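Local coordinates for ThiJ/PfpI family protein (PDB 4P5P) that probably acts as a glyoxalase III-like enzyme of the DJ-1/PfpI family and is regarded as a virulence factor and putative cysteine protease of Francisella tularensis, at residues S195-D200 / I204-P209; K164-T169 / S191-Y196. All coordinates share one frame; numbering follows the deposited sequence.

Interaction 1 of 2, residues S195-D200 / I204-P209; sequences SYVKSD and ITAQNP
Y196 and Q207 meet where the two strands of a tight antiparallel hairpin begin and end, and their flat groups stand steeply against each other, ring and amide planes 79° apart. The amide reaches the tyrosine with its oxygen: Q207 OE1 lies 3.3 Å from Y196 CB and comes obliquely toward the ring, nearest CD2 and CG. With CG anti to the backbone N (chi1 -175°), the extended Q207 chain passes obliquely across the start of the tyrosine side chain, where OE1 also accepts from A190 N while NE2 donates to E162. The phenol hydroxyl at the far end pairs with S188. K198 and T205 share this face, K198 CB packing 3.7 Å from T205 OG1; beyond that point the lysine chain bends away to a salt bridge with E154, and the threonine hydroxyl bonds to the backbone of T156. V197, A206, S199 and I204 occupy the other face, where the first two and I204 touch helix 212-222. There V197 and I204 meet at an angle, CG1 to CG2 at 3.8 Å. Two backbone bonds join the hydrogen-bonded pair, K198 N to T205 O (2.8 Å) and T205 N to K198 O (2.9 Å); a third, more bent one of 138° runs from Q207 N to Y196 O. The hairpin forms the edge of the flavodoxin-like sheet, with 204-206 next to the parallel strand 127-130. Main-chain bonds thus set the register; V197, I204 and A206 give one face its apolar part against the helix, while Y196, K198, T205 and Q207 send their polar ends to surrounding loops and helix 160-165.

Interaction 2 of 2, residues K164-T169 / S191-Y196; sequences KIVGLT and SEWQSY
I165, the last residue of helix 160-165, and V166 just after it approach the six-membered part of the W193 indole at its edge, and this is the packed part of the contact. The closest touch is V166 CG1 on W193 CH2, 3.7 Å apart, and I165 CG2 lies in the ring plane, 3.9 Å from the neighbouring CZ2. Two methyls from consecutive residues therefore line the CZ2-CH2 side of the six-membered ring. A third methyl, I165 CD1, turns to E192 and sits 3.9 Å from its CB, the two side chains crossing at about a right angle. E192 CB in turn lies 3.7 Å above one face of the indole, offset toward the rim, which gives the tryptophan a neighbour over a face as well as at its edge. Two turns of chain bring these groups together. The helix ends in a Schellman motif, with G167 at positive phi and its N bonded to K164 O at 3.1 Å, and the other segment makes a type II beta turn from S191 to Q194 that places W193 at its third position, also with positive phi (64°). The solvent side is looser: I165 and V166 both remain exposed, and I165 CD1 comes no nearer than 4.1 Å to W193 NE1. The contact as a whole buries 153 Å². The E192 chain bends at chi2, and its carboxylate, beyond the methyl that touches it, accepts a hydrogen bond from N161 of the same helix through OE1. W193 N is likewise tied to this helix by E162 OE2.

Interactions 1 and 2 lie with their centres 13 Å apart and share S195 and Y196. Along the chain, 164-169 comes first, the 191-196 loop follows, and that loop runs directly into strand 197-200; after a short turn the chain returns as strand 203-206 and leaves through 207-209. Interaction 1 belongs to the edge of the main sheet, whereas interaction 2 is a surface contact whose centre lies about 17 Å from the centre of the chain. They are bridged by N208 ND2, which probably bonds to Q194 O at 2.8 Å, and by E162 of helix 160-165, whose carboxylate receives bonds from Q207, N208 and W193. The loop leading into the edge strand is thereby linked both to that helix and to the hairpin's exit.

Interaction 1 of 2, residues S195-D200 / I204-P209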
# COMPACT_ATOMS: atom_id res chain seq x y z
N SER A 195 -0.68 5.38 15.46
CA SER A 195 -0.70 6.02 14.16
C SER A 195 0.62 6.75 13.92
O SER A 195 1.08 7.53 14.76
CB SER A 195 -1.87 6.99 14.06
OG SER A 195 -1.92 7.61 12.78
N TYR A 196 1.22 6.49 12.76
CA TYR A 196 2.51 7.07 12.42
C TYR A 196 2.66 7.19 10.91
O TYR A 196 2.58 6.19 10.20
CB TYR A 196 3.64 6.22 12.99
CG TYR A 196 5.00 6.89 12.94
CD1 TYR A 196 5.25 8.05 13.65
CD2 TYR A 196 6.05 6.33 12.23
CE1 TYR A 196 6.49 8.65 13.64
CE2 TYR A 196 7.31 6.93 12.21
CZ TYR A 196 7.52 8.09 12.92
OH TYR A 196 8.77 8.69 12.90
N VAL A 197 2.84 8.42 10.46
CA VAL A 197 2.92 8.74 9.04
C VAL A 197 4.14 9.61 8.77
O VAL A 197 4.38 10.61 9.44
CB VAL A 197 1.65 9.47 8.56
CG1 VAL A 197 1.74 9.83 7.08
CG2 VAL A 197 0.43 8.61 8.83
N LYS A 198 4.90 9.22 7.75
CA LYS A 198 6.05 9.97 7.28
C LYS A 198 5.81 10.52 5.88
O LYS A 198 5.15 9.86 5.07
CB LYS A 198 7.30 9.09 7.28
CG LYS A 198 7.70 8.61 8.68
CD LYS A 198 8.05 9.75 9.65
CE LYS A 198 9.17 10.62 9.14
NZ LYS A 198 9.63 11.62 10.14
N SER A 199 6.34 11.70 5.61
CA SER A 199 6.20 12.34 4.31
C SER A 199 7.53 12.98 3.92
O SER A 199 8.05 13.86 4.62
CB SER A 199 5.08 13.37 4.34
OG SER A 199 4.75 13.80 3.03
N ASP A 200 8.09 12.53 2.80
CA ASP A 200 9.37 13.01 2.31
C ASP A 200 9.32 13.04 0.79
O ASP A 200 9.18 12.00 0.16
CB ASP A 200 10.50 12.10 2.81
CG ASP A 200 11.87 12.70 2.61
OD1 ASP A 200 12.05 13.51 1.67
OD2 ASP A 200 12.78 12.36 3.38
N ILE A 204 4.81 9.20 0.83
CA ILE A 204 4.09 9.18 2.09
C ILE A 204 3.96 7.73 2.53
O ILE A 204 3.38 6.92 1.82
CB ILE A 204 2.70 9.82 1.94
CG1 ILE A 204 2.86 11.28 1.51
CG2 ILE A 204 1.93 9.73 3.26
CD1 ILE A 204 1.58 11.95 1.07
N THR A 205 4.51 7.42 3.69
CA THR A 205 4.43 6.07 4.22
C THR A 205 3.77 6.06 5.60
O THR A 205 3.78 7.06 6.32
CB THR A 205 5.83 5.40 4.29
OG1 THR A 205 6.74 6.23 5.00
CG2 THR A 205 6.40 5.15 2.89
N ALA A 206 3.15 4.94 5.93
CA ALA A 206 2.38 4.81 7.16
C ALA A 206 2.65 3.44 7.76
O ALA A 206 2.93 2.48 7.04
CB ALA A 206 0.90 5.02 6.90
N GLN A 207 2.59 3.35 9.08
CA GLN A 207 3.16 2.20 9.77
C GLN A 207 2.25 0.96 9.85
O GLN A 207 2.74 -0.15 9.73
CB GLN A 207 3.55 2.63 11.18
CG GLN A 207 4.25 1.58 12.00
CD GLN A 207 4.75 2.12 13.31
OE1 GLN A 207 5.08 3.30 13.41
NE2 GLN A 207 4.79 1.28 14.34
N ASN A 208 0.95 1.16 10.06
CA ASN A 208 0.07 0.09 10.51
C ASN A 208 -1.39 0.43 10.18
O ASN A 208 -1.67 1.52 9.70
CB ASN A 208 0.30 -0.14 12.01
CG ASN A 208 0.20 1.13 12.80
OD1 ASN A 208 -0.60 2.01 12.49
ND2 ASN A 208 1.05 1.27 13.84
N PRO A 209 -2.32 -0.52 10.40
CA PRO A 209 -3.71 -0.22 10.07
C PRO A 209 -4.23 0.98 10.86
O PRO A 209 -5.12 1.69 10.39
CB PRO A 209 -4.44 -1.51 10.46
CG PRO A 209 -3.41 -2.56 10.40
CD PRO A 209 -2.15 -1.91 10.84

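Interaction 2 of 2, residues K164-T169 / S191-Y196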
# COMPACT_ATOMS: atom_id res chain seq x y z
N LYS A 164 6.82 -9.14 15.26
CA LYS A 164 7.08 -10.10 16.33
C LYS A 164 5.83 -10.35 17.19
O LYS A 164 5.53 -11.49 17.55
CB LYS A 164 8.25 -9.61 17.19
CG LYS A 164 8.73 -10.63 18.22
CD LYS A 164 9.97 -10.14 18.94
CE LYS A 164 10.35 -11.10 20.06
NZ LYS A 164 11.70 -10.81 20.63
N ILE A 165 5.11 -9.28 17.50
CA ILE A 165 3.89 -9.39 18.29
C ILE A 165 2.86 -10.31 17.61
O ILE A 165 2.21 -11.10 18.30
CB ILE A 165 3.27 -8.01 18.54
CG1 ILE A 165 4.16 -7.21 19.50
CG2 ILE A 165 1.86 -8.12 19.12
CD1 ILE A 165 3.84 -5.73 19.55
N VAL A 166 2.72 -10.22 16.29
CA VAL A 166 1.73 -11.04 15.58
C VAL A 166 2.29 -12.42 15.19
O VAL A 166 1.59 -13.23 14.57
CB VAL A 166 1.20 -10.32 14.31
CG1 VAL A 166 0.52 -9.02 14.68
CG2 VAL A 166 2.31 -10.09 13.29
N GLY A 167 3.54 -12.68 15.55
CA GLY A 167 4.13 -14.00 15.42
C GLY A 167 4.52 -14.44 14.02
O GLY A 167 4.58 -15.63 13.74
N LEU A 168 4.82 -13.48 13.15
CA LEU A 168 5.09 -13.80 11.75
C LEU A 168 6.50 -13.43 11.31
O LEU A 168 6.80 -13.47 10.13
CB LEU A 168 4.07 -13.11 10.85
CG LEU A 168 2.63 -13.62 11.01
CD1 LEU A 168 1.65 -12.69 10.29
CD2 LEU A 168 2.50 -15.04 10.47
N THR A 169 7.37 -13.10 12.26
CA THR A 169 8.75 -12.74 11.95
C THR A 169 9.43 -13.81 11.11
O THR A 169 10.22 -13.51 10.22
CB THR A 169 9.57 -12.52 13.24
OG1 THR A 169 8.99 -11.46 14.00
CG2 THR A 169 11.02 -12.17 12.92
N SER A 191 5.49 3.75 18.65
CA SER A 191 5.15 2.60 19.47
C SER A 191 4.12 1.72 18.77
O SER A 191 3.37 2.21 17.92
CB SER A 191 4.62 3.07 20.82
OG SER A 191 4.53 1.98 21.72
N GLU A 192 4.07 0.44 19.12
CA GLU A 192 3.19 -0.50 18.40
C GLU A 192 1.71 -0.08 18.34
O GLU A 192 1.12 0.38 19.33
CB GLU A 192 3.27 -1.91 19.00
CG GLU A 192 2.74 -2.05 20.44
CD GLU A 192 3.83 -2.09 21.48
OE1 GLU A 192 4.99 -1.73 21.16
OE2 GLU A 192 3.54 -2.49 22.64
N TRP A 193 1.14 -0.23 17.15
CA TRP A 193 -0.27 0.04 16.87
C TRP A 193 -0.67 1.49 17.06
O TRP A 193 -1.86 1.82 17.08
CB TRP A 193 -1.16 -0.84 17.75
CG TRP A 193 -0.64 -2.23 17.87
CD1 TRP A 193 -0.35 -2.89 19.03
CD2 TRP A 193 -0.34 -3.13 16.80
NE1 TRP A 193 0.11 -4.15 18.75
CE2 TRP A 193 0.13 -4.33 17.39
CE3 TRP A 193 -0.41 -3.05 15.41
CZ2 TRP A 193 0.51 -5.44 16.63
CZ3 TRP A 193 -0.03 -4.15 14.66
CH2 TRP A 193 0.43 -5.32 15.27
N GLN A 194 0.33 2.37 17.15
CA GLN A 194 0.10 3.81 17.15
C GLN A 194 0.13 4.36 15.73
O GLN A 194 0.89 3.88 14.89
CB GLN A 194 1.14 4.52 18.01
CG GLN A 194 1.15 4.04 19.44
CD GLN A 194 -0.12 4.42 20.16
OE1 GLN A 194 -0.31 5.58 20.54
NE2 GLN A 194 -1.00 3.45 20.36
N SER A 195 -0.68 5.38 15.46
CA SER A 195 -0.70 6.02 14.16
C SER A 195 0.62 6.75 13.92
O SER A 195 1.08 7.53 14.76
CB SER A 195 -1.87 6.99 14.06
OG SER A 195 -1.92 7.61 12.78
N TYR A 196 1.22 6.49 12.76
CA TYR A 196 2.51 7.07 12.42
C TYR A 196 2.66 7.19 10.91
O TYR A 196 2.58 6.19 10.20
CB TYR A 196 3.64 6.22 12.99
CG TYR A 196 5.00 6.89 12.94
CD1 TYR A 196 5.25 8.05 13.65
CD2 TYR A 196 6.05 6.33 12.23
CE1 TYR A 196 6.49 8.65 13.64
CE2 TYR A 196 7.31 6.93 12.21
CZ TYR A 196 7.52 8.09 12.92
OH TYR A 196 8.77 8.69 12.90